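Putative alpha-L-fucosidase (Bacteroides thetaiotaomicron VPI-5482, PDB 3GZA) is a putative alpha-L-fucosidase of glycosyl hydrolase family 29, probably releasing terminal alpha-L-fucose from glycans by hydrolysis. Local coordinates at residues F75-A80 and L176-F181; A270-R275 and L313-T318; N291-L296 and A327-R332. All coordinates share one frame; numbering follows the deposited sequence.

Contact 1: residues F75-A80 and L176-F181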
ATOM      1  N   PHE A  75     -25.557 -10.003 -17.348  1.00 25.09           N
ATOM      2  CA  PHE A  75     -24.653  -9.048 -16.715  1.00 25.45           C
ATOM      3  C   PHE A  75     -23.527  -9.826 -16.097  1.00 25.67           C
ATOM      4  O   PHE A  75     -23.661 -11.041 -15.833  1.00 25.78           O
ATOM      5  CB  PHE A  75     -25.344  -8.147 -15.689  1.00 25.44           C
ATOM      6  CG  PHE A  75     -25.899  -8.874 -14.521  1.00 24.14           C
ATOM      7  CD1 PHE A  75     -27.234  -9.257 -14.526  1.00 26.11           C
ATOM      8  CD2 PHE A  75     -25.185  -9.033 -13.362  1.00 26.54           C
ATOM      9  CE1 PHE A  75     -27.787  -9.890 -13.446  1.00 26.61           C
ATOM     10  CE2 PHE A  75     -25.725  -9.657 -12.275  1.00 28.32           C
ATOM     11  CZ  PHE A  75     -27.066 -10.058 -12.302  1.00 25.82           C
ATOM     12  N   ALA A  76     -22.394  -9.162 -15.883  1.00 25.54           N
ATOM     13  CA  ALA A  76     -21.198  -9.841 -15.316  1.00 25.06           C
ATOM     14  C   ALA A  76     -20.486  -8.792 -14.452  1.00 26.16           C
ATOM     15  O   ALA A  76     -20.356  -7.646 -14.847  1.00 26.51           O
ATOM     16  CB  ALA A  76     -20.259 -10.395 -16.423  1.00 25.65           C
ATOM     17  N   VAL A  77     -20.060  -9.235 -13.287  1.00 24.40           N
ATOM     18  CA  VAL A  77     -19.443  -8.391 -12.260  1.00 25.38           C
ATOM     19  C   VAL A  77     -18.086  -8.946 -11.890  1.00 26.21           C
ATOM     20  O   VAL A  77     -17.920 -10.150 -11.742  1.00 25.62           O
ATOM     21  CB  VAL A  77     -20.376  -8.366 -11.018  1.00 25.02           C
ATOM     22  CG1 VAL A  77     -19.834  -7.479  -9.879  1.00 26.96           C
ATOM     23  CG2 VAL A  77     -21.814  -7.936 -11.399  1.00 28.62           C
ATOM     24  N   LEU A  78     -17.105  -8.061 -11.693  1.00 25.94           N
ATOM     25  CA  LEU A  78     -15.770  -8.428 -11.265  1.00 25.83           C
ATOM     26  C   LEU A  78     -15.391  -7.791  -9.953  1.00 27.07           C
ATOM     27  O   LEU A  78     -15.704  -6.639  -9.723  1.00 25.30           O
ATOM     28  CB  LEU A  78     -14.746  -7.930 -12.316  1.00 26.93           C
ATOM     29  CG  LEU A  78     -13.269  -8.118 -11.979  1.00 26.19           C
ATOM     30  CD1 LEU A  78     -12.874  -9.606 -11.769  1.00 27.30           C
ATOM     31  CD2 LEU A  78     -12.309  -7.454 -13.036  1.00 26.26           C
ATOM     32  N   THR A  79     -14.772  -8.572  -9.068  1.00 25.67           N
ATOM     33  CA  THR A  79     -14.240  -8.060  -7.822  1.00 25.90           C
ATOM     34  C   THR A  79     -13.018  -7.187  -8.097  1.00 27.03           C
ATOM     35  O   THR A  79     -11.903  -7.697  -8.316  1.00 27.64           O
ATOM     36  CB  THR A  79     -13.851  -9.181  -6.855  1.00 26.59           C
ATOM     37  OG1 THR A  79     -12.866 -10.000  -7.482  1.00 26.41           O
ATOM     38  CG2 THR A  79     -15.043 -10.053  -6.465  1.00 26.80           C
ATOM     39  N   ALA A  80     -13.196  -5.877  -8.104  1.00 25.81           N
ATOM     40  CA  ALA A  80     -12.089  -4.957  -8.226  1.00 26.20           C
ATOM     41  C   ALA A  80     -11.169  -5.027  -7.026  1.00 26.29           C
ATOM     42  O   ALA A  80      -9.952  -4.892  -7.168  1.00 26.01           O
ATOM     43  CB  ALA A  80     -12.597  -3.535  -8.421  1.00 26.15           C
ATOM     44  N   LEU A 176     -22.206   1.490 -15.685  1.00 25.33           N
ATOM     45  CA  LEU A 176     -22.188   0.221 -14.989  1.00 26.25           C
ATOM     46  C   LEU A 176     -23.600  -0.276 -14.608  1.00 25.27           C
ATOM     47  O   LEU A 176     -24.533   0.499 -14.395  1.00 26.01           O
ATOM     48  CB  LEU A 176     -21.395   0.361 -13.693  1.00 25.38           C
ATOM     49  CG  LEU A 176     -19.949   0.840 -13.863  1.00 27.99           C
ATOM     50  CD1 LEU A 176     -19.289   1.119 -12.517  1.00 28.94           C
ATOM     51  CD2 LEU A 176     -19.170  -0.151 -14.711  1.00 26.63           C
ATOM     52  N   TYR A 177     -23.684  -1.591 -14.536  1.00 25.15           N
ATOM     53  CA  TYR A 177     -24.923  -2.277 -14.213  1.00 24.36           C
ATOM     54  C   TYR A 177     -25.208  -2.182 -12.737  1.00 25.56           C
ATOM     55  O   TYR A 177     -26.335  -1.915 -12.351  1.00 23.86           O
ATOM     56  CB  TYR A 177     -24.797  -3.742 -14.666  1.00 24.99           C
ATOM     57  CG  TYR A 177     -26.063  -4.538 -14.469  1.00 25.31           C
ATOM     58  CD1 TYR A 177     -27.092  -4.488 -15.387  1.00 25.17           C
ATOM     59  CD2 TYR A 177     -26.197  -5.432 -13.390  1.00 25.70           C
ATOM     60  CE1 TYR A 177     -28.263  -5.241 -15.214  1.00 25.90           C
ATOM     61  CE2 TYR A 177     -27.385  -6.144 -13.210  1.00 23.92           C
ATOM     62  CZ  TYR A 177     -28.387  -6.089 -14.146  1.00 24.56           C
ATOM     63  OH  TYR A 177     -29.530  -6.851 -13.976  1.00 26.50           O
HETATM   64  N   MSE A 178     -24.193  -2.490 -11.938  1.00 25.36           N
HETATM   65  CA  MSE A 178     -24.309  -2.364 -10.502  1.00 25.12           C
HETATM   66  C   MSE A 178     -22.935  -2.083  -9.932  1.00 26.21           C
HETATM   67  O   MSE A 178     -21.902  -2.328 -10.605  1.00 25.83           O
HETATM   68  CB  MSE A 178     -24.768  -3.694  -9.853  1.00 25.78           C
HETATM   69  CG  MSE A 178     -23.820  -4.828  -9.903  1.00 24.26           C
HETATM   70 SE   MSE A 178     -24.276  -6.306  -8.796  0.75 25.25          SE
HETATM   71  CE  MSE A 178     -25.802  -6.979  -9.776  1.00 26.70           C
ATOM     72  N   ILE A 179     -22.965  -1.563  -8.707  1.00 25.17           N
ATOM     73  CA  ILE A 179     -21.809  -1.482  -7.806  0.50 24.85           C
ATOM     74  C   ILE A 179     -22.269  -2.334  -6.623  1.00 25.40           C
ATOM     75  O   ILE A 179     -23.317  -2.046  -6.036  1.00 27.04           O
ATOM     76  CB  ILE A 179     -21.426  -0.095  -7.296  0.50 24.87           C
ATOM     77  CG1 ILE A 179     -20.828   0.760  -8.438  0.50 23.33           C
ATOM     78  CG2 ILE A 179     -20.454  -0.224  -6.097  0.50 25.29           C
ATOM     79  CD1 ILE A 179     -19.504   0.288  -9.038  0.50 24.47           C
ATOM     80  N   TRP A 180     -21.501  -3.382  -6.324  1.00 25.01           N
ATOM     81  CA  TRP A 180     -21.764  -4.337  -5.263  1.00 24.55           C
ATOM     82  C   TRP A 180     -20.647  -4.240  -4.251  1.00 25.19           C
ATOM     83  O   TRP A 180     -19.500  -4.532  -4.552  1.00 26.66           O
ATOM     84  CB  TRP A 180     -21.761  -5.746  -5.846  1.00 25.08           C
ATOM     85  CG  TRP A 180     -22.027  -6.935  -4.935  1.00 24.82           C
ATOM     86  CD1 TRP A 180     -21.991  -6.984  -3.558  1.00 25.25           C
ATOM     87  CD2 TRP A 180     -22.287  -8.279  -5.365  1.00 25.19           C
ATOM     88  NE1 TRP A 180     -22.272  -8.240  -3.117  1.00 26.50           N
ATOM     89  CE2 TRP A 180     -22.452  -9.062  -4.204  1.00 24.88           C
ATOM     90  CE3 TRP A 180     -22.422  -8.886  -6.622  1.00 27.22           C
ATOM     91  CZ2 TRP A 180     -22.717 -10.416  -4.259  1.00 27.45           C
ATOM     92  CZ3 TRP A 180     -22.694 -10.239  -6.671  1.00 28.61           C
ATOM     93  CH2 TRP A 180     -22.784 -11.000  -5.503  1.00 27.91           C
ATOM     94  N   PHE A 181     -20.984  -3.840  -3.045  1.00 24.12           N
ATOM     95  CA  PHE A 181     -20.022  -3.774  -1.960  1.00 25.30           C
ATOM     96  C   PHE A 181     -20.099  -5.036  -1.128  1.00 25.66           C
ATOM     97  O   PHE A 181     -21.212  -5.478  -0.774  1.00 25.82           O
ATOM     98  CB  PHE A 181     -20.312  -2.585  -1.080  1.00 24.77           C
ATOM     99  CG  PHE A 181     -20.076  -1.265  -1.762  1.00 23.99           C
ATOM    100  CD1 PHE A 181     -18.803  -0.755  -1.814  1.00 27.77           C
ATOM    101  CD2 PHE A 181     -21.114  -0.501  -2.250  1.00 26.57           C
ATOM    102  CE1 PHE A 181     -18.540   0.482  -2.413  1.00 27.43           C
ATOM    103  CE2 PHE A 181     -20.841   0.738  -2.895  1.00 26.97           C
ATOM    104  CZ  PHE A 181     -19.548   1.197  -2.960  1.00 26.41           C
TER

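Contact 2: residues A270-R275 and L313-T318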
ATOM      1  N   ALA A 270     -30.745 -13.992  -5.845  1.00 24.81           N
ATOM      2  CA  ALA A 270     -30.289 -15.331  -5.439  1.00 23.86           C
ATOM      3  C   ALA A 270     -28.865 -15.457  -5.920  1.00 24.34           C
ATOM      4  O   ALA A 270     -28.485 -14.859  -6.938  1.00 25.16           O
ATOM      5  CB  ALA A 270     -31.157 -16.430  -6.072  1.00 22.68           C
ATOM      6  N   ASP A 271     -28.019 -16.181  -5.177  1.00 23.66           N
ATOM      7  CA  ASP A 271     -26.658 -16.370  -5.630  1.00 24.56           C
ATOM      8  C   ASP A 271     -26.092 -17.698  -5.153  1.00 25.00           C
ATOM      9  O   ASP A 271     -26.574 -18.249  -4.158  1.00 24.66           O
ATOM     10  CB  ASP A 271     -25.714 -15.188  -5.299  1.00 24.29           C
ATOM     11  CG  ASP A 271     -25.439 -14.959  -3.817  1.00 27.10           C
ATOM     12  OD1 ASP A 271     -26.043 -15.542  -2.907  1.00 26.62           O
ATOM     13  OD2 ASP A 271     -24.552 -14.082  -3.559  1.00 26.76           O
ATOM     14  N   THR A 272     -25.096 -18.169  -5.894  1.00 24.61           N
ATOM     15  CA  THR A 272     -24.415 -19.398  -5.528  1.00 24.67           C
ATOM     16  C   THR A 272     -23.121 -19.503  -6.304  1.00 24.87           C
ATOM     17  O   THR A 272     -23.037 -19.090  -7.427  1.00 25.07           O
ATOM     18  CB  THR A 272     -25.258 -20.655  -5.849  1.00 26.22           C
ATOM     19  OG1 THR A 272     -24.543 -21.859  -5.481  1.00 25.91           O
ATOM     20  CG2 THR A 272     -25.657 -20.752  -7.347  1.00 26.41           C
ATOM     21  N   PRO A 273     -22.108 -20.052  -5.656  1.00 25.17           N
ATOM     22  CA  PRO A 273     -20.936 -20.405  -6.453  1.00 24.53           C
ATOM     23  C   PRO A 273     -21.335 -21.532  -7.413  1.00 25.57           C
ATOM     24  O   PRO A 273     -22.219 -22.329  -7.091  1.00 24.55           O
ATOM     25  CB  PRO A 273     -19.965 -20.995  -5.434  1.00 26.49           C
ATOM     26  CG  PRO A 273     -20.628 -21.120  -4.215  1.00 28.51           C
ATOM     27  CD  PRO A 273     -21.949 -20.411  -4.230  1.00 25.56           C
ATOM     28  N   LEU A 274     -20.716 -21.572  -8.595  1.00 24.49           N
ATOM     29  CA  LEU A 274     -20.866 -22.740  -9.463  1.00 24.13           C
ATOM     30  C   LEU A 274     -20.216 -23.973  -8.815  1.00 23.40           C
ATOM     31  O   LEU A 274     -20.733 -25.083  -8.924  1.00 23.39           O
ATOM     32  CB  LEU A 274     -20.234 -22.453 -10.817  1.00 24.59           C
ATOM     33  CG  LEU A 274     -20.213 -23.605 -11.803  1.00 24.31           C
ATOM     34  CD1 LEU A 274     -21.653 -24.134 -12.132  1.00 25.97           C
ATOM     35  CD2 LEU A 274     -19.440 -23.207 -13.100  1.00 25.11           C
ATOM     36  N   ARG A 275     -19.092 -23.757  -8.134  1.00 24.16           N
ATOM     37  CA  ARG A 275     -18.337 -24.800  -7.492  1.00 24.14           C
ATOM     38  C   ARG A 275     -18.869 -25.046  -6.081  1.00 24.92           C
ATOM     39  O   ARG A 275     -18.228 -24.730  -5.044  1.00 25.45           O
ATOM     40  CB  ARG A 275     -16.876 -24.447  -7.482  1.00 23.31           C
ATOM     41  CG  ARG A 275     -16.273 -24.528  -8.882  1.00 22.91           C
ATOM     42  CD  ARG A 275     -14.820 -24.074  -8.955  1.00 25.17           C
ATOM     43  NE  ARG A 275     -14.252 -24.482 -10.248  1.00 24.51           N
ATOM     44  CZ  ARG A 275     -12.994 -24.869 -10.459  1.00 24.89           C
ATOM     45  NH1 ARG A 275     -12.083 -24.823  -9.496  1.00 25.20           N
ATOM     46  NH2 ARG A 275     -12.634 -25.305 -11.664  1.00 25.74           N
ATOM     47  N   LEU A 313     -30.777 -14.432 -10.557  1.00 24.49           N
ATOM     48  CA  LEU A 313     -29.780 -15.372 -10.072  1.00 24.02           C
ATOM     49  C   LEU A 313     -28.387 -14.948 -10.497  1.00 24.21           C
ATOM     50  O   LEU A 313     -28.142 -14.680 -11.696  1.00 25.80           O
ATOM     51  CB  LEU A 313     -30.090 -16.740 -10.658  1.00 24.98           C
ATOM     52  CG  LEU A 313     -29.088 -17.883 -10.459  1.00 23.67           C
ATOM     53  CD1 LEU A 313     -28.949 -18.240  -8.945  1.00 25.94           C
ATOM     54  CD2 LEU A 313     -29.441 -19.160 -11.287  1.00 24.85           C
ATOM     55  N   ILE A 314     -27.456 -14.942  -9.540  1.00 23.89           N
ATOM     56  CA  ILE A 314     -26.079 -14.633  -9.798  1.00 24.89           C
ATOM     57  C   ILE A 314     -25.197 -15.867  -9.565  1.00 24.20           C
ATOM     58  O   ILE A 314     -25.188 -16.403  -8.474  1.00 24.36           O
ATOM     59  CB  ILE A 314     -25.547 -13.443  -8.958  1.00 25.40           C
ATOM     60  CG1 ILE A 314     -26.444 -12.211  -9.222  1.00 27.67           C
ATOM     61  CG2 ILE A 314     -24.054 -13.175  -9.304  1.00 26.97           C
ATOM     62  CD1 ILE A 314     -25.999 -10.912  -8.430  1.00 25.20           C
ATOM     63  N   LEU A 315     -24.486 -16.292 -10.596  1.00 24.76           N
ATOM     64  CA  LEU A 315     -23.572 -17.390 -10.470  1.00 24.50           C
ATOM     65  C   LEU A 315     -22.149 -16.932 -10.174  1.00 26.05           C
ATOM     66  O   LEU A 315     -21.630 -16.052 -10.876  1.00 25.87           O
ATOM     67  CB  LEU A 315     -23.563 -18.202 -11.781  1.00 24.82           C
ATOM     68  CG  LEU A 315     -24.861 -18.866 -12.262  1.00 25.73           C
ATOM     69  CD1 LEU A 315     -24.666 -19.441 -13.671  1.00 27.31           C
ATOM     70  CD2 LEU A 315     -25.326 -19.946 -11.276  1.00 27.68           C
ATOM     71  N   GLY A 316     -21.502 -17.564  -9.202  1.00 25.28           N
ATOM     72  CA  GLY A 316     -20.100 -17.262  -8.882  1.00 24.37           C
ATOM     73  C   GLY A 316     -19.145 -18.112  -9.671  1.00 22.98           C
ATOM     74  O   GLY A 316     -19.050 -19.372  -9.502  1.00 25.24           O
ATOM     75  N   LEU A 317     -18.436 -17.424 -10.547  1.00 23.61           N
ATOM     76  CA  LEU A 317     -17.483 -18.074 -11.432  1.00 23.04           C
ATOM     77  C   LEU A 317     -16.052 -17.755 -11.001  1.00 25.06           C
ATOM     78  O   LEU A 317     -15.760 -16.705 -10.438  1.00 26.17           O
ATOM     79  CB  LEU A 317     -17.742 -17.633 -12.867  1.00 23.93           C
ATOM     80  CG  LEU A 317     -19.172 -17.854 -13.369  1.00 26.15           C
ATOM     81  CD1 LEU A 317     -19.284 -17.510 -14.865  1.00 26.93           C
ATOM     82  CD2 LEU A 317     -19.729 -19.284 -13.015  1.00 25.21           C
ATOM     83  N   THR A 318     -15.145 -18.657 -11.366  1.00 24.95           N
ATOM     84  CA  THR A 318     -13.770 -18.644 -10.789  1.00 24.66           C
ATOM     85  C   THR A 318     -12.650 -18.735 -11.817  1.00 24.39           C
ATOM     86  O   THR A 318     -12.199 -19.872 -12.171  1.00 25.99           O
ATOM     87  CB  THR A 318     -13.616 -19.790  -9.790  1.00 25.00           C
ATOM     88  OG1 THR A 318     -13.784 -21.067 -10.417  1.00 25.17           O
ATOM     89  CG2 THR A 318     -14.640 -19.688  -8.678  1.00 27.01           C
TER
HETATM   90  O   HOH W   1     -17.620 -21.252  -8.095  1.00 12.91           O

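Contact 3: residues N291-L296 and A327-R332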
ATOM      1  N   ASN A 291     -13.924 -31.040 -10.174  1.00 25.78           N
ATOM      2  CA  ASN A 291     -15.063 -31.913 -10.169  1.00 26.66           C
ATOM      3  C   ASN A 291     -16.151 -31.488  -9.180  1.00 24.54           C
ATOM      4  O   ASN A 291     -17.078 -32.253  -9.001  1.00 24.68           O
ATOM      5  CB  ASN A 291     -14.599 -33.337  -9.974  1.00 27.54           C
ATOM      6  CG  ASN A 291     -13.880 -33.878 -11.257  1.00 31.16           C
ATOM      7  OD1 ASN A 291     -14.352 -33.651 -12.383  1.00 40.03           O
ATOM      8  ND2 ASN A 291     -12.745 -34.521 -11.085  1.00 38.66           N
ATOM      9  N   ASN A 292     -16.022 -30.280  -8.607  1.00 24.02           N
ATOM     10  CA  ASN A 292     -16.944 -29.791  -7.606  1.00 24.35           C
ATOM     11  C   ASN A 292     -17.898 -28.765  -8.158  1.00 24.27           C
ATOM     12  O   ASN A 292     -18.613 -28.131  -7.438  1.00 25.00           O
ATOM     13  CB  ASN A 292     -16.170 -29.309  -6.400  1.00 23.94           C
ATOM     14  CG  ASN A 292     -15.392 -30.456  -5.768  1.00 23.69           C
ATOM     15  OD1 ASN A 292     -15.842 -31.597  -5.767  1.00 24.20           O
ATOM     16  ND2 ASN A 292     -14.220 -30.163  -5.217  1.00 26.78           N
ATOM     17  N   ILE A 293     -17.913 -28.655  -9.485  1.00 25.40           N
ATOM     18  CA  ILE A 293     -18.936 -27.852 -10.154  1.00 23.89           C
ATOM     19  C   ILE A 293     -20.303 -28.536 -10.011  1.00 22.97           C
ATOM     20  O   ILE A 293     -20.392 -29.750  -9.995  1.00 23.52           O
ATOM     21  CB  ILE A 293     -18.645 -27.636 -11.672  1.00 25.19           C
ATOM     22  CG1 ILE A 293     -18.433 -28.938 -12.395  1.00 26.69           C
ATOM     23  CG2 ILE A 293     -17.424 -26.705 -11.822  1.00 25.36           C
ATOM     24  CD1 ILE A 293     -18.205 -28.801 -13.936  1.00 27.57           C
ATOM     25  N   TYR A 294     -21.366 -27.753  -9.803  1.00 22.93           N
ATOM     26  CA  TYR A 294     -22.681 -28.351  -9.687  1.00 23.65           C
ATOM     27  C   TYR A 294     -23.109 -29.088 -10.938  1.00 23.42           C
ATOM     28  O   TYR A 294     -22.887 -28.596 -12.040  1.00 24.97           O
ATOM     29  CB  TYR A 294     -23.751 -27.278  -9.397  1.00 22.92           C
ATOM     30  CG  TYR A 294     -23.938 -26.899  -7.920  1.00 23.08           C
ATOM     31  CD1 TYR A 294     -24.280 -27.853  -7.010  1.00 23.29           C
ATOM     32  CD2 TYR A 294     -23.768 -25.614  -7.496  1.00 24.54           C
ATOM     33  CE1 TYR A 294     -24.454 -27.548  -5.677  1.00 24.18           C
ATOM     34  CE2 TYR A 294     -23.959 -25.272  -6.183  1.00 25.24           C
ATOM     35  CZ  TYR A 294     -24.307 -26.237  -5.274  1.00 23.58           C
ATOM     36  OH  TYR A 294     -24.545 -25.927  -3.913  1.00 23.76           O
ATOM     37  N   PRO A 295     -23.696 -30.279 -10.785  1.00 22.58           N
ATOM     38  CA  PRO A 295     -24.324 -30.933 -11.921  1.00 23.02           C
ATOM     39  C   PRO A 295     -25.400 -30.085 -12.578  1.00 23.54           C
ATOM     40  O   PRO A 295     -26.047 -29.231 -11.925  1.00 23.95           O
ATOM     41  CB  PRO A 295     -24.959 -32.183 -11.291  1.00 24.76           C
ATOM     42  CG  PRO A 295     -24.159 -32.431 -10.141  1.00 25.41           C
ATOM     43  CD  PRO A 295     -23.695 -31.175  -9.602  1.00 23.32           C
ATOM     44  N   LEU A 296     -25.622 -30.334 -13.863  1.00 24.06           N
ATOM     45  CA  LEU A 296     -26.659 -29.623 -14.599  1.00 25.14           C
ATOM     46  C   LEU A 296     -28.033 -29.762 -13.950  1.00 24.87           C
ATOM     47  O   LEU A 296     -28.770 -28.777 -13.883  1.00 25.70           O
ATOM     48  CB  LEU A 296     -26.706 -30.159 -16.050  1.00 24.68           C
ATOM     49  CG  LEU A 296     -27.812 -29.559 -16.945  1.00 27.33           C
ATOM     50  CD1 LEU A 296     -27.609 -28.097 -17.125  1.00 27.51           C
ATOM     51  CD2 LEU A 296     -27.921 -30.288 -18.286  1.00 26.59           C
ATOM     52  N   ALA A 327     -12.044 -25.176 -18.358  1.00 24.75           N
ATOM     53  CA  ALA A 327     -12.822 -25.790 -19.413  1.00 25.07           C
ATOM     54  C   ALA A 327     -14.081 -26.485 -18.931  1.00 25.65           C
ATOM     55  O   ALA A 327     -15.133 -26.429 -19.577  1.00 25.58           O
ATOM     56  CB  ALA A 327     -11.913 -26.804 -20.161  1.00 25.86           C
ATOM     57  N   GLY A 328     -13.967 -27.231 -17.834  1.00 26.77           N
ATOM     58  CA  GLY A 328     -15.112 -27.948 -17.306  1.00 25.88           C
ATOM     59  C   GLY A 328     -16.245 -27.040 -16.851  1.00 25.15           C
ATOM     60  O   GLY A 328     -17.410 -27.324 -17.086  1.00 25.04           O
ATOM     61  N   ASP A 329     -15.858 -25.964 -16.186  1.00 24.30           N
ATOM     62  CA  ASP A 329     -16.798 -24.952 -15.751  1.00 24.01           C
ATOM     63  C   ASP A 329     -17.534 -24.355 -16.949  1.00 24.45           C
ATOM     64  O   ASP A 329     -18.737 -24.199 -16.960  1.00 23.69           O
ATOM     65  CB  ASP A 329     -16.062 -23.876 -14.984  1.00 24.32           C
ATOM     66  CG  ASP A 329     -15.408 -24.389 -13.716  1.00 24.60           C
ATOM     67  OD1 ASP A 329     -14.620 -25.372 -13.770  1.00 26.44           O
ATOM     68  OD2 ASP A 329     -15.711 -23.757 -12.662  1.00 29.88           O
ATOM     69  N   ALA A 330     -16.767 -23.956 -17.954  1.00 24.12           N
ATOM     70  CA  ALA A 330     -17.334 -23.370 -19.185  1.00 25.52           C
ATOM     71  C   ALA A 330     -18.299 -24.323 -19.877  1.00 25.09           C
ATOM     72  O   ALA A 330     -19.367 -23.919 -20.376  1.00 25.36           O
ATOM     73  CB  ALA A 330     -16.190 -22.984 -20.147  1.00 25.84           C
ATOM     74  N   GLN A 331     -17.947 -25.596 -19.910  1.00 24.40           N
ATOM     75  CA  GLN A 331     -18.818 -26.576 -20.553  1.00 25.14           C
ATOM     76  C   GLN A 331     -20.119 -26.685 -19.765  1.00 24.29           C
ATOM     77  O   GLN A 331     -21.167 -26.755 -20.350  1.00 24.51           O
ATOM     78  CB  GLN A 331     -18.118 -27.912 -20.698  1.00 26.13           C
ATOM     79  CG  GLN A 331     -18.964 -29.055 -21.188  1.00 25.92           C
ATOM     80  CD  GLN A 331     -19.590 -28.808 -22.561  1.00 27.95           C
ATOM     81  OE1 GLN A 331     -19.044 -28.081 -23.407  1.00 30.55           O
ATOM     82  NE2 GLN A 331     -20.737 -29.433 -22.789  1.00 29.45           N
ATOM     83  N   ARG A 332     -20.037 -26.752 -18.441  1.00 23.62           N
ATOM     84  CA  ARG A 332     -21.244 -26.868 -17.600  1.00 24.07           C
ATOM     85  C   ARG A 332     -22.166 -25.665 -17.763  1.00 24.39           C
ATOM     86  O   ARG A 332     -23.388 -25.795 -17.745  1.00 24.24           O
ATOM     87  CB  ARG A 332     -20.872 -27.010 -16.120  1.00 24.33           C
ATOM     88  CG  ARG A 332     -22.031 -27.197 -15.169  1.00 25.85           C
ATOM     89  CD  ARG A 332     -22.935 -28.423 -15.527  1.00 25.84           C
ATOM     90  NE  ARG A 332     -22.227 -29.633 -15.987  1.00 24.71           N
ATOM     91  CZ  ARG A 332     -21.586 -30.492 -15.197  1.00 24.99           C
ATOM     92  NH1 ARG A 332     -21.490 -30.283 -13.892  1.00 24.55           N
ATOM     93  NH2 ARG A 332     -20.959 -31.518 -15.714  1.00 24.37           N
TER

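Contact 1: residues F75-A80 and L176-F181
Phe75 and Tyr177 form the close end of this contact, an offset stack with centroids 4.3 Å apart and planes inclined by 15°. Phe75 CB sits over the centre of the tyrosine ring, 3.7 Å from its centroid, in a CH-pi contact. With chi1 at 64°, Phe75 CG lies between its backbone N and carbonyl carbon and comes within 3.4 Å of Tyr177 CE2. The tyrosine OH, still 3.4 Å from Phe75 CD1, is hydrogen-bonded to Lys16 O. Strands 75-79 and 178-181 are not paired with each other: both bond to strand 124-129, which lies between them in the TIM-barrel sheet of this family, and their side chains meet on the inside of its curve. No hydrogen bond joins the two segments. Selenomethionine Met178 bends at chi3, placing CE 3.7 Å from Phe75 CE2, while its SE lies 3.9 Å from Val77 CG2. Packing thins toward the C-terminal ends of the strands, where Val77 CG1 approaches Trp180 CE3 no closer than 4.4 Å. That end, also buried, probably borders a pocket: Trp180 NE1 is hydrogen-bonded to a HEPES molecule, probably from the crystallisation liquor, and the indole meets the rings of Tyr128 and Tyr209.

Contact 2: residues A270-R275 and L313-T318
Thr272 lies side by side with Leu315, pointing the same way from the sheet, with its CG2 4.0 Å from Leu315 CD2. Ala270 and Leu313 share this face. Thr272 OG1, anti to its own backbone N (chi1 180°), is turned away from the leucine and donates to Pro273 O. Beneath these side chains, strands 264-273 and 312-317 run parallel, joined by four backbone hydrogen bonds: Ile314 N to Ala270 O, Thr272 N to Ile314 O, Gly316 N to Thr272 O at 2.8 Å, and Leu274 N to Gly316 O at 2.9 Å, the last nearly straight at 178°. At Pro273 and Gly316 the backbones draw together, the two CA atoms 4.1 Å apart, a close approach that the absence of a side chain on Gly316 permits. Gly316 O also accepts from a water that in turn accepts from Arg275 N, carrying the link past the end of the pairing. Here Leu274 CB packs 3.9 Å from Leu317 CD2, and Thr318 OG1 lies over one face of the Arg275 guanidinium, 3.5 Å from NE but not hydrogen-bonded to it; Arg275 NE is hydrogen-bonded elsewhere, and NH2 makes a salt bridge to Asp329. Asp271 and Ile314 occupy the other face, inside the barrel, where both touch Trp180, and Asp271 OD1 is held by Trp219 NE1. The pair forms a beta-alpha-beta unit with helix 296-304; strand 22-26 adjoins strand 312-317 on its other side, and helix 327-344 packs on Leu315 and Leu317.

Contact 3: residues N291-L296 and A327-R332
In the TIM-barrel fold of this family, the loop between strand 264-273 and helix 296-304 brings the Ile293 side chain and the Tyr294 carbonyl against the start of helix 327-344. Ile293 points into the helix surface and spreads its two branches over three helix residues. Its CG2 lies almost equally far from OD2, CG and OD1 of Asp329, 3.5 Å from the first, while CD1 touches Gly328 O at 3.6 Å and lies over one face of the Arg332 guanidinium, toward the rim, 3.6 Å from NH1. Both Asp329 oxygens are hydrogen-bonded elsewhere. Arg332 leaves the helix with CG anti to its backbone N, then bends at chi2 and chi3, which folds the chain back across the loop: CD passes 3.7 Å from Leu296 N, and the guanidinium reaches the carbonyl of Tyr294. A second partner, Glu335, makes a salt bridge to Arg332 NE, so the group is gripped from both the loop and its own helix. Pro295, at the N-cap position, comes just before helix 296-304, and Arg332 lies beside that boundary, with NH1 3.5 Å from Pro295 CA. The one hydrogen bond across the contact runs from Arg332 NH1 to Tyr294 O at 2.9 Å, bent to 151° at the hydrogen; the oxygen lies near the guanidinium plane, but the nitrogen stands 46° out of the carbonyl plane.

How the contacts relate
All three contacts belong to the TIM-barrel part of the chain. Both segments of contact 1 precede those of contact 2, whereas contacts 2 and 3 interleave: loop 291-296 follows strand 264-273, and helix 327-344 follows strand 312-317. The centres of contacts 1 and 2 are about 14 Å apart in the same sheet, and they meet inside the barrel, where Ile314 packs on Phe75, Met178 and Trp180. The centres of contacts 2 and 3 are about 12 Å apart, joined by a probable hydrogen bond from Tyr294 N to Leu274 O. Contacts 1 and 3 do not touch. Together they trace a path from the barrel interior, beside a probable pocket, through paired strands to the outer helices.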